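Local atomic coordinates of NAD-dependent aldehyde dehydrogenase (PDB entry 5UJU), a protein that probably oxidises aldehydes to carboxylic acids with NAD+ as the electron acceptor. Residues S134-A138 and F149-F153; A336-A340 and A379-V384; I398-D404 and A434-T438; L440-V446 and P459-A465. Residues are numbered along the deposited sequence.

The four contacts show how the chemistry of an interface follows its place in a fold. Contacts 1 and 2 are both buried helix pairs held by apolar packing, but contact 1 relies on phenylalanine rings and contact 2 on alanines that let the helices come nearer. Contact 4 is a mostly buried pair of parallel strands, where a regular backbone ladder carries the polar bonding. Contact 3 joins two largely irregular connections, buried at Ile398 and Ile401 but exposed at Asp404, and combines a salt bridge with backbone hydrogen bonds. Contacts 2 and 4 belong to the same layered region, their centres about 13 Å apart, while contact 3 touches contact 4 through Ile401 and Pro459.

Contact 1: residues S134-A138 and F149-F153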
loop_
_atom_site.group_PDB
_atom_site.type_symbol
_atom_site.label_atom_id
_atom_site.label_comp_id
_atom_site.label_asym_id
_atom_site.label_seq_id
_atom_site.Cartn_x
_atom_site.Cartn_y
_atom_site.Cartn_z
ATOM N N SER A 134 -3.039 18.798 -26.648
ATOM C CA SER A 134 -4.212 17.929 -26.570
ATOM C C SER A 134 -4.718 17.541 -27.949
ATOM O O SER A 134 -5.189 16.415 -28.144
ATOM C CB SER A 134 -5.332 18.603 -25.775
ATOM O OG SER A 134 -5.056 18.577 -24.388
ATOM N N PHE A 135 -4.659 18.462 -28.912
ATOM C CA PHE A 135 -5.146 18.136 -30.249
ATOM C C PHE A 135 -4.242 17.114 -30.926
ATOM O O PHE A 135 -4.730 16.159 -31.534
ATOM C CB PHE A 135 -5.278 19.398 -31.091
ATOM C CG PHE A 135 -6.541 20.164 -30.824
ATOM C CD1 PHE A 135 -7.754 19.726 -31.341
ATOM C CD2 PHE A 135 -6.518 21.325 -30.066
ATOM C CE1 PHE A 135 -8.923 20.422 -31.096
ATOM C CE2 PHE A 135 -7.678 22.032 -29.825
ATOM C CZ PHE A 135 -8.884 21.577 -30.337
ATOM N N GLU A 136 -2.917 17.306 -30.844
ATOM C CA GLU A 136 -1.994 16.315 -31.393
ATOM C C GLU A 136 -2.199 14.951 -30.746
ATOM O O GLU A 136 -2.213 13.919 -31.430
ATOM C CB GLU A 136 -0.550 16.778 -31.192
ATOM C CG GLU A 136 0.478 15.724 -31.535
ATOM C CD GLU A 136 1.907 16.142 -31.170
ATOM O OE1 GLU A 136 2.077 17.194 -30.538
ATOM O OE2 GLU A 136 2.844 15.416 -31.534
ATOM N N ILE A 137 -2.353 14.930 -29.423
ATOM C CA ILE A 137 -2.601 13.686 -28.701
ATOM C C ILE A 137 -3.970 13.098 -29.076
ATOM O O ILE A 137 -4.115 11.878 -29.236
ATOM C CB ILE A 137 -2.465 13.941 -27.190
ATOM C CG1 ILE A 137 -1.001 14.268 -26.846
ATOM C CG2 ILE A 137 -2.949 12.745 -26.374
ATOM C CD1 ILE A 137 -0.785 14.744 -25.416
ATOM N N ALA A 138 -4.980 13.944 -29.257
ATOM C CA ALA A 138 -6.301 13.423 -29.621
ATOM C C ALA A 138 -6.245 12.629 -30.922
ATOM O O ALA A 138 -6.781 11.516 -31.009
ATOM C CB ALA A 138 -7.307 14.564 -29.735
ATOM N N PHE A 149 -13.405 11.278 -32.568
ATOM C CA PHE A 149 -12.505 12.384 -32.238
ATOM C C PHE A 149 -12.851 13.027 -30.896
ATOM O O PHE A 149 -11.960 13.299 -30.080
ATOM C CB PHE A 149 -12.496 13.442 -33.335
ATOM C CG PHE A 149 -11.572 14.597 -33.014
ATOM C CD1 PHE A 149 -12.075 15.816 -32.581
ATOM C CD2 PHE A 149 -10.202 14.435 -33.095
ATOM C CE1 PHE A 149 -11.221 16.866 -32.268
ATOM C CE2 PHE A 149 -9.340 15.478 -32.773
ATOM C CZ PHE A 149 -9.856 16.696 -32.364
ATOM N N MET A 150 -14.132 13.311 -30.658
ATOM C CA MET A 150 -14.493 14.017 -29.431
ATOM C C MET A 150 -14.082 13.228 -28.192
ATOM O O MET A 150 -13.524 13.799 -27.244
ATOM C CB MET A 150 -15.988 14.321 -29.404
ATOM C CG MET A 150 -16.432 15.156 -28.208
ATOM S SD MET A 150 -15.723 16.826 -28.157
ATOM C CE MET A 150 -16.264 17.500 -29.731
ATOM N N MET A 151 -14.333 11.913 -28.178
ATOM C CA MET A 151 -13.879 11.105 -27.048
ATOM C C MET A 151 -12.358 10.986 -27.024
ATOM O O MET A 151 -11.740 10.980 -25.952
ATOM C CB MET A 151 -14.509 9.715 -27.097
ATOM C CG MET A 151 -13.953 8.793 -26.012
ATOM S SD MET A 151 -14.699 7.144 -25.996
ATOM C CE MET A 151 -16.342 7.560 -25.431
ATOM N N ALA A 152 -11.736 10.858 -28.191
ATOM C CA ALA A 152 -10.281 10.782 -28.220
ATOM C C ALA A 152 -9.667 12.029 -27.595
ATOM O O ALA A 152 -8.729 11.935 -26.800
ATOM C CB ALA A 152 -9.800 10.592 -29.657
ATOM N N PHE A 153 -10.239 13.197 -27.885
ATOM C CA PHE A 153 -9.766 14.438 -27.279
ATOM C C PHE A 153 -9.993 14.444 -25.768
ATOM O O PHE A 153 -9.058 14.642 -24.989
ATOM C CB PHE A 153 -10.470 15.628 -27.934
ATOM C CG PHE A 153 -10.033 16.960 -27.392
ATOM C CD1 PHE A 153 -8.926 17.618 -27.931
ATOM C CD2 PHE A 153 -10.720 17.553 -26.345
ATOM C CE1 PHE A 153 -8.512 18.844 -27.428
ATOM C CE2 PHE A 153 -10.311 18.782 -25.836
ATOM C CZ PHE A 153 -9.200 19.427 -26.375
#
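Two successive helices, 134-145 and 149-156, turn sharply against each other here, the short segments running at 122° with their axes 9.1 Å apart. Phe149 opens the second segment. Its t rotamer carries the ring across the gap, so that CZ meets CD1 of Phe135 at 3.8 Å, roughly edge against edge, and CE2 lies 3.8 Å from CB of Ala138. One turn later Ala152 brings its CB to 3.4 Å from the carbonyl O of Ala138, a van der Waals approach to the first helix's backbone. Phe153 follows, and its CA stands 4.3 Å from CA of Ala138, the closest CA pair across the segments; Ala138 CB reaches Phe153 CA at 3.5 Å, a closeness that a small methyl group allows. The Phe153 ring, again t, extends to Ser134, with CE1 3.6 Å from that residue's CB, and lies obliquely to the Phe135 ring, centroids 4.9 Å apart and planes at 45°. The hydroxyl of Ser134 is engaged elsewhere, with Asn131 and Gln161. Close fit among three rings and two alanine methyls therefore holds this pair of helices together, and the interface depends on shape and hydrophobic burial rather than on directional bonds.

Contact 2: residues A336-A340 and A379-V384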
loop_
_atom_site.group_PDB
_atom_site.type_symbol
_atom_site.label_atom_id
_atom_site.label_comp_id
_atom_site.label_asym_id
_atom_site.label_seq_id
_atom_site.Cartn_x
_atom_site.Cartn_y
_atom_site.Cartn_z
ATOM N N ALA A 336 -34.232 3.510 -21.042
ATOM C CA ALA A 336 -33.756 2.710 -22.166
ATOM C C ALA A 336 -32.774 3.499 -23.028
ATOM O O ALA A 336 -31.755 2.962 -23.470
ATOM C CB ALA A 336 -34.941 2.226 -23.007
ATOM N N LYS A 337 -33.058 4.779 -23.271
ATOM C CA LYS A 337 -32.147 5.582 -24.078
ATOM C C LYS A 337 -30.801 5.749 -23.380
ATOM O O LYS A 337 -29.747 5.686 -24.027
ATOM C CB LYS A 337 -32.776 6.943 -24.384
ATOM C CG LYS A 337 -32.061 7.728 -25.477
ATOM C CD LYS A 337 -32.723 9.076 -25.744
ATOM C CE LYS A 337 -32.502 9.497 -27.200
ATOM N NZ LYS A 337 -32.269 10.960 -27.378
ATOM N N ASN A 338 -30.816 5.972 -22.065
ATOM C CA ASN A 338 -29.564 6.121 -21.329
ATOM C C ASN A 338 -28.752 4.832 -21.382
ATOM O O ASN A 338 -27.544 4.854 -21.634
ATOM C CB ASN A 338 -29.854 6.524 -19.884
ATOM C CG ASN A 338 -28.582 6.632 -19.045
ATOM O OD1 ASN A 338 -28.023 5.619 -18.616
ATOM N ND2 ASN A 338 -28.143 7.862 -18.781
ATOM N N ILE A 339 -29.406 3.694 -21.149
ATOM C CA ILE A 339 -28.711 2.417 -21.264
ATOM C C ILE A 339 -28.170 2.235 -22.674
ATOM O O ILE A 339 -27.042 1.757 -22.871
ATOM C CB ILE A 339 -29.654 1.266 -20.868
ATOM C CG1 ILE A 339 -29.882 1.274 -19.354
ATOM C CG2 ILE A 339 -29.119 -0.073 -21.375
ATOM C CD1 ILE A 339 -30.975 0.317 -18.903
ATOM N N ALA A 340 -28.956 2.631 -23.679
ATOM C CA ALA A 340 -28.536 2.483 -25.070
ATOM C C ALA A 340 -27.272 3.290 -25.368
ATOM O O ALA A 340 -26.365 2.808 -26.056
ATOM C CB ALA A 340 -29.660 2.923 -25.997
ATOM N N ALA A 379 -37.418 -2.143 -25.673
ATOM C CA ALA A 379 -37.125 -0.729 -25.478
ATOM C C ALA A 379 -35.622 -0.471 -25.568
ATOM O O ALA A 379 -35.184 0.503 -26.188
ATOM C CB ALA A 379 -37.694 -0.258 -24.139
ATOM N N ILE A 380 -34.820 -1.347 -24.968
ATOM C CA ILE A 380 -33.372 -1.200 -25.035
ATOM C C ILE A 380 -32.875 -1.461 -26.452
ATOM O O ILE A 380 -32.131 -0.651 -27.021
ATOM C CB ILE A 380 -32.698 -2.127 -24.011
ATOM C CG1 ILE A 380 -33.111 -1.706 -22.592
ATOM C CG2 ILE A 380 -31.169 -2.127 -24.224
ATOM C CD1 ILE A 380 -32.755 -2.701 -21.524
ATOM N N ALA A 381 -33.285 -2.590 -27.044
ATOM C CA ALA A 381 -32.798 -2.937 -28.377
ATOM C C ALA A 381 -33.164 -1.862 -29.389
ATOM O O ALA A 381 -32.332 -1.467 -30.215
ATOM C CB ALA A 381 -33.363 -4.292 -28.819
ATOM N N GLY A 382 -34.395 -1.356 -29.319
ATOM C CA GLY A 382 -34.826 -0.356 -30.281
ATOM C C GLY A 382 -34.111 0.971 -30.113
ATOM O O GLY A 382 -33.805 1.648 -31.096
ATOM N N ALA A 383 -33.867 1.383 -28.867
ATOM C CA ALA A 383 -33.115 2.612 -28.658
ATOM C C ALA A 383 -31.682 2.463 -29.161
ATOM O O ALA A 383 -31.106 3.418 -29.695
ATOM C CB ALA A 383 -33.137 3.008 -27.180
ATOM N N VAL A 384 -31.097 1.268 -29.015
ATOM C CA VAL A 384 -29.746 1.044 -29.524
ATOM C C VAL A 384 -29.734 1.121 -31.044
ATOM O O VAL A 384 -28.867 1.769 -31.641
ATOM C CB VAL A 384 -29.180 -0.300 -29.033
ATOM C CG1 VAL A 384 -27.853 -0.589 -29.749
ATOM C CG2 VAL A 384 -28.948 -0.272 -27.529
#
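This is a close, alanine-rich helix-helix packing in the domain built on the sheet that contains strands 323-326 and 356-360, joining helix 332-344 to helix 373-388. The segment axes approach to 8.2 Å and cross at -57°, a separation made possible by methyl groups where larger side chains would stand. Ala336 CB lies 3.6 Å from the carbonyl O of Ala379 and 3.9 Å from Ala379 CB. One turn on, Ala340 CB meets both Ala383 CB at 3.7 Å and Val384 CG2 at 3.6 Å, while Ala383 CB also approaches Lys337 CA at 4.2 Å. Beside this alanine patch, toward the sheet, the larger side chains meet, Ile339 CG2 and Ile380 CG2 being 4.1 Å apart. Lys337 directs its CA-to-CB bond away from the partner helix and is exposed. Ile339 and Ile380 both rest on Ile326 of strand 323-326 and Ile357 of strand 356-360, so the two helices lie side by side against the same sheet.

Contact 3: residues I398-D404 and A434-T438; sequences IGAIQND and ARVRT
The dominant polar feature is Arg435, whose side chain, extended through chi1 and chi2 (t) and bent at chi3 (m), runs along the 398-404 loop. Its NE makes a salt bridge to Asp404 OD1 at 2.9 Å, with a weak bond from NH2 to the same OD1 at 3.2 Å, and its NH1 donates to Ile401 O at 2.8 Å. Between the backbones, Ile401 N donates to Arg435 O at 2.8 Å. Next comes water 1, which donates to Gly399 O and accepts from Arg437 N, 2.9 Å each. Asn403 (chi1 p) caps helix 404-414 through weak OD1 bonds to Gly405 N and Val406 N. Ala400 and Val436 have CA atoms 4.8 Å apart. Gly399 has positive phi (64/-153), turning the chain out of helix 391-398, and residues 400-401 are extended. Residues 435-437 are extended too (phi/psi -100/101, -127/130, -139/137). Farther out, Ile398 (p, t) sets CD1 3.6 Å from Val436 CG1, and Ile401 (m, m) sets CG1 3.8 Å from Arg437 CG and CB 3.7 Å from Arg435 CD. The arrangement is a helix-to-helix connection, with a glycine exit and an asparagine N-cap, pinned by an arginine from the loop leading into strand 440-445.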
loop_
_atom_site.group_PDB
_atom_site.type_symbol
_atom_site.label_atom_id
_atom_site.label_comp_id
_atom_site.label_asym_id
_atom_site.label_seq_id
_atom_site.Cartn_x
_atom_site.Cartn_y
_atom_site.Cartn_z
ATOM N N ILE A 398 -20.164 5.787 -31.912
ATOM C CA ILE A 398 -19.646 4.436 -31.725
ATOM C C ILE A 398 -18.160 4.315 -32.054
ATOM O O ILE A 398 -17.517 3.362 -31.592
ATOM C CB ILE A 398 -20.471 3.415 -32.528
ATOM C CG1 ILE A 398 -20.284 3.613 -34.029
ATOM C CG2 ILE A 398 -21.970 3.549 -32.155
ATOM C CD1 ILE A 398 -21.166 2.693 -34.878
ATOM N N GLY A 399 -17.595 5.254 -32.808
ATOM C CA GLY A 399 -16.176 5.145 -33.106
ATOM C C GLY A 399 -15.899 3.902 -33.930
ATOM O O GLY A 399 -16.774 3.376 -34.631
ATOM N N ALA A 400 -14.682 3.389 -33.805
ATOM C CA ALA A 400 -14.243 2.260 -34.605
ATOM C C ALA A 400 -13.833 1.111 -33.698
ATOM O O ALA A 400 -13.470 1.306 -32.537
ATOM C CB ALA A 400 -13.073 2.647 -35.532
ATOM N N ILE A 401 -13.891 -0.093 -34.250
ATOM C CA ILE A 401 -13.520 -1.305 -33.524
ATOM C C ILE A 401 -11.998 -1.436 -33.510
ATOM O O ILE A 401 -11.345 -1.337 -34.555
ATOM C CB ILE A 401 -14.184 -2.529 -34.175
ATOM C CG1 ILE A 401 -15.716 -2.403 -34.142
ATOM C CG2 ILE A 401 -13.728 -3.790 -33.522
ATOM C CD1 ILE A 401 -16.302 -2.462 -32.753
ATOM N N GLN A 402 -11.425 -1.693 -32.327
ATOM C CA GLN A 402 -9.980 -1.507 -32.170
ATOM C C GLN A 402 -9.172 -2.533 -32.968
ATOM O O GLN A 402 -8.098 -2.212 -33.489
ATOM C CB GLN A 402 -9.600 -1.561 -30.685
ATOM C CG GLN A 402 -8.263 -0.861 -30.341
ATOM C CD GLN A 402 -7.030 -1.719 -30.604
ATOM O OE1 GLN A 402 -7.070 -2.942 -30.485
ATOM N NE2 GLN A 402 -5.924 -1.071 -30.969
ATOM N N ASN A 403 -9.655 -3.770 -33.067
ATOM C CA ASN A 403 -8.885 -4.828 -33.711
ATOM C C ASN A 403 -9.835 -5.900 -34.221
ATOM O O ASN A 403 -11.014 -5.945 -33.852
ATOM C CB ASN A 403 -7.847 -5.418 -32.754
ATOM C CG ASN A 403 -8.471 -5.944 -31.494
ATOM O OD1 ASN A 403 -9.069 -7.026 -31.477
ATOM N ND2 ASN A 403 -8.356 -5.167 -30.421
ATOM N N ASP A 404 -9.307 -6.769 -35.086
ATOM C CA ASP A 404 -10.141 -7.798 -35.693
ATOM C C ASP A 404 -10.553 -8.887 -34.709
ATOM O O ASP A 404 -11.472 -9.655 -35.021
ATOM C CB ASP A 404 -9.404 -8.434 -36.869
ATOM C CG ASP A 404 -9.074 -7.438 -37.956
ATOM O OD1 ASP A 404 -9.985 -6.680 -38.362
ATOM O OD2 ASP A 404 -7.905 -7.416 -38.405
ATOM N N ALA A 434 -12.452 2.195 -42.616
ATOM C CA ALA A 434 -12.638 2.089 -41.178
ATOM C C ALA A 434 -13.384 0.802 -40.825
ATOM O O ALA A 434 -14.185 0.286 -41.612
ATOM C CB ALA A 434 -13.411 3.292 -40.649
ATOM N N ARG A 435 -13.085 0.275 -39.632
ATOM C CA ARG A 435 -13.690 -0.938 -39.080
ATOM C C ARG A 435 -14.770 -0.500 -38.090
ATOM O O ARG A 435 -14.467 -0.109 -36.959
ATOM C CB ARG A 435 -12.623 -1.805 -38.408
ATOM C CG ARG A 435 -13.109 -3.161 -37.896
ATOM C CD ARG A 435 -12.092 -3.763 -36.922
ATOM N NE ARG A 435 -10.831 -4.060 -37.580
ATOM C CZ ARG A 435 -9.673 -3.464 -37.303
ATOM N NH1 ARG A 435 -9.598 -2.530 -36.369
ATOM N NH2 ARG A 435 -8.585 -3.804 -37.978
ATOM N N VAL A 436 -16.032 -0.537 -38.520
ATOM C CA VAL A 436 -17.140 -0.020 -37.721
ATOM C C VAL A 436 -18.195 -1.117 -37.620
ATOM O O VAL A 436 -18.616 -1.663 -38.647
ATOM C CB VAL A 436 -17.749 1.256 -38.338
ATOM C CG1 VAL A 436 -18.859 1.840 -37.438
ATOM C CG2 VAL A 436 -16.693 2.306 -38.632
ATOM N N ARG A 437 -18.646 -1.406 -36.391
ATOM C CA ARG A 437 -19.654 -2.426 -36.121
ATOM C C ARG A 437 -20.632 -1.928 -35.064
ATOM O O ARG A 437 -20.215 -1.359 -34.052
ATOM C CB ARG A 437 -19.017 -3.723 -35.592
ATOM C CG ARG A 437 -17.964 -4.351 -36.456
ATOM C CD ARG A 437 -18.570 -4.884 -37.729
ATOM N NE ARG A 437 -17.680 -5.822 -38.417
ATOM C CZ ARG A 437 -16.820 -5.472 -39.363
ATOM N NH1 ARG A 437 -16.724 -4.199 -39.729
ATOM N NH2 ARG A 437 -16.058 -6.392 -39.943
ATOM N N THR A 438 -21.929 -2.179 -35.280
ATOM C CA THR A 438 -22.969 -1.754 -34.342
ATOM C C THR A 438 -23.122 -2.777 -33.219
ATOM O O THR A 438 -22.663 -3.914 -33.348
ATOM C CB THR A 438 -24.304 -1.558 -35.074
ATOM O OG1 THR A 438 -24.743 -2.791 -35.666
ATOM C CG2 THR A 438 -24.149 -0.503 -36.158
HETATM O O HOH W 1 -17.693 0.618 -34.501
#

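Contact 4: residues L440-V446 and P459-A465; sequences LVLQLDV and PISFVIA
Leucine side chains from one strand and Ile460, Phe462 and Ile464 from the other form the apolar centre of this parallel beta-alpha-beta unit, strands 440-445 and 460-466 joined through helix 449-452. Leu442 CD1 reaches Phe462 CE1 at 3.5 Å, and Leu444 CD1 (chi1 m, chi2 t) reaches Phe462 CD1 at 3.5 Å; Phe462 has chi1 -45°. Leu444 CB lies 4.1 Å from Ile464 CG1. On the other face Val441 CG1 meets Val463 CG2 at 4.0 Å. Both strands are extended, with axes 4.5 Å apart and 28° between directions, in register from Leu440 with Ile460 to Asp445 with Ala465. Leu440, Leu442 and Leu444 each turn both N and O to the second strand, and Val446 adds its N. The first bonds are Leu440 N to Pro459 O (2.8 Å) and Ser461 N to Leu440 O (3.0 Å), the last Val446 N to Ala465 O (2.9 Å). At the polar edge, water 2 donates to Leu440 O at 2.9 Å and is hydrogen-bonded to Ser461 OG at 2.7 Å.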
loop_
_atom_site.group_PDB
_atom_site.type_symbol
_atom_site.label_atom_id
_atom_site.label_comp_id
_atom_site.label_asym_id
_atom_site.label_seq_id
_atom_site.Cartn_x
_atom_site.Cartn_y
_atom_site.Cartn_z
ATOM N N LEU A 440 -24.271 -5.668 -30.626
ATOM C CA LEU A 440 -25.027 -6.909 -30.581
ATOM C C LEU A 440 -25.719 -7.009 -29.228
ATOM O O LEU A 440 -25.062 -6.912 -28.184
ATOM C CB LEU A 440 -24.106 -8.112 -30.790
ATOM C CG LEU A 440 -24.736 -9.499 -30.601
ATOM C CD1 LEU A 440 -25.751 -9.806 -31.710
ATOM C CD2 LEU A 440 -23.648 -10.532 -30.570
ATOM N N VAL A 441 -27.039 -7.197 -29.242
ATOM C CA VAL A 441 -27.818 -7.316 -28.017
ATOM C C VAL A 441 -28.528 -8.657 -28.030
ATOM O O VAL A 441 -29.247 -8.975 -28.986
ATOM C CB VAL A 441 -28.828 -6.168 -27.843
ATOM C CG1 VAL A 441 -29.551 -6.336 -26.509
ATOM C CG2 VAL A 441 -28.117 -4.802 -27.875
ATOM N N LEU A 442 -28.320 -9.437 -26.978
ATOM C CA LEU A 442 -28.831 -10.793 -26.896
ATOM C C LEU A 442 -29.763 -10.939 -25.704
ATOM O O LEU A 442 -29.689 -10.192 -24.726
ATOM C CB LEU A 442 -27.689 -11.806 -26.776
ATOM C CG LEU A 442 -26.664 -11.723 -27.908
ATOM C CD1 LEU A 442 -25.283 -12.096 -27.417
ATOM C CD2 LEU A 442 -27.075 -12.616 -29.049
ATOM N N GLN A 443 -30.650 -11.919 -25.796
ATOM C CA GLN A 443 -31.506 -12.275 -24.679
ATOM C C GLN A 443 -30.995 -13.573 -24.072
ATOM O O GLN A 443 -30.747 -14.544 -24.799
ATOM C CB GLN A 443 -32.965 -12.440 -25.123
ATOM C CG GLN A 443 -33.886 -12.877 -23.994
ATOM C CD GLN A 443 -35.354 -12.984 -24.416
ATOM O OE1 GLN A 443 -35.814 -12.299 -25.329
ATOM N NE2 GLN A 443 -36.084 -13.852 -23.745
ATOM N N LEU A 444 -30.842 -13.588 -22.747
ATOM C CA LEU A 444 -30.507 -14.797 -22.007
ATOM C C LEU A 444 -31.468 -14.975 -20.836
ATOM O O LEU A 444 -32.281 -14.101 -20.516
ATOM C CB LEU A 444 -29.067 -14.761 -21.489
ATOM C CG LEU A 444 -28.016 -14.885 -22.585
ATOM C CD1 LEU A 444 -26.623 -14.760 -21.967
ATOM C CD2 LEU A 444 -28.191 -16.208 -23.300
ATOM N N ASP A 445 -31.371 -16.141 -20.211
ATOM C CA ASP A 445 -32.029 -16.448 -18.955
ATOM C C ASP A 445 -30.966 -16.563 -17.875
ATOM O O ASP A 445 -29.791 -16.783 -18.169
ATOM C CB ASP A 445 -32.837 -17.751 -19.047
ATOM C CG ASP A 445 -33.603 -18.054 -17.772
ATOM O OD1 ASP A 445 -34.677 -17.448 -17.560
ATOM O OD2 ASP A 445 -33.121 -18.890 -16.977
ATOM N N VAL A 446 -31.391 -16.399 -16.617
ATOM C CA VAL A 446 -30.469 -16.491 -15.490
ATOM C C VAL A 446 -29.753 -17.841 -15.450
ATOM O O VAL A 446 -28.640 -17.940 -14.917
ATOM C CB VAL A 446 -31.222 -16.195 -14.172
ATOM C CG1 VAL A 446 -32.245 -17.267 -13.874
ATOM C CG2 VAL A 446 -30.251 -16.024 -13.026
ATOM N N PRO A 459 -18.793 -4.558 -28.398
ATOM C CA PRO A 459 -20.181 -4.066 -28.253
ATOM C C PRO A 459 -21.179 -5.211 -28.134
ATOM O O PRO A 459 -22.005 -5.447 -29.010
ATOM C CB PRO A 459 -20.373 -3.255 -29.539
ATOM C CG PRO A 459 -19.542 -4.003 -30.550
ATOM C CD PRO A 459 -18.336 -4.532 -29.798
ATOM N N ILE A 460 -21.105 -5.934 -27.020
ATOM C CA ILE A 460 -21.882 -7.154 -26.802
ATOM C C ILE A 460 -22.600 -7.031 -25.468
ATOM O O ILE A 460 -21.980 -6.661 -24.466
ATOM C CB ILE A 460 -20.966 -8.391 -26.802
ATOM C CG1 ILE A 460 -20.223 -8.496 -28.143
ATOM C CG2 ILE A 460 -21.746 -9.663 -26.409
ATOM C CD1 ILE A 460 -18.951 -9.365 -28.098
ATOM N N SER A 461 -23.899 -7.337 -25.442
ATOM C CA SER A 461 -24.606 -7.272 -24.169
ATOM C C SER A 461 -25.731 -8.301 -24.105
ATOM O O SER A 461 -26.190 -8.831 -25.126
ATOM C CB SER A 461 -25.160 -5.872 -23.902
ATOM O OG SER A 461 -26.046 -5.463 -24.929
ATOM N N PHE A 462 -26.165 -8.571 -22.870
ATOM C CA PHE A 462 -27.175 -9.578 -22.569
ATOM C C PHE A 462 -28.265 -8.949 -21.710
ATOM O O PHE A 462 -27.975 -8.395 -20.642
ATOM C CB PHE A 462 -26.554 -10.776 -21.837
ATOM C CG PHE A 462 -25.265 -11.245 -22.445
ATOM C CD1 PHE A 462 -25.259 -11.990 -23.611
ATOM C CD2 PHE A 462 -24.053 -10.920 -21.858
ATOM C CE1 PHE A 462 -24.062 -12.407 -24.180
ATOM C CE2 PHE A 462 -22.853 -11.337 -22.425
ATOM C CZ PHE A 462 -22.858 -12.072 -23.585
ATOM N N VAL A 463 -29.503 -9.012 -22.189
ATOM C CA VAL A 463 -30.685 -8.762 -21.370
ATOM C C VAL A 463 -31.100 -10.115 -20.795
ATOM O O VAL A 463 -31.408 -11.046 -21.546
ATOM C CB VAL A 463 -31.814 -8.122 -22.197
ATOM C CG1 VAL A 463 -33.015 -7.786 -21.308
ATOM C CG2 VAL A 463 -31.288 -6.869 -22.909
ATOM N N ILE A 464 -31.047 -10.238 -19.470
ATOM C CA ILE A 464 -31.052 -11.527 -18.779
ATOM C C ILE A 464 -32.282 -11.586 -17.890
ATOM O O ILE A 464 -32.458 -10.734 -17.008
ATOM C CB ILE A 464 -29.772 -11.727 -17.947
ATOM C CG1 ILE A 464 -28.541 -11.672 -18.853
ATOM C CG2 ILE A 464 -29.833 -13.039 -17.142
ATOM C CD1 ILE A 464 -27.245 -11.387 -18.096
ATOM N N ALA A 465 -33.127 -12.591 -18.115
ATOM C CA ALA A 465 -34.348 -12.751 -17.335
ATOM C C ALA A 465 -34.032 -13.453 -16.016
ATOM O O ALA A 465 -33.520 -14.578 -16.010
ATOM C CB ALA A 465 -35.393 -13.539 -18.128
HETATM O O HOH W 2 -24.423 -4.410 -26.853
#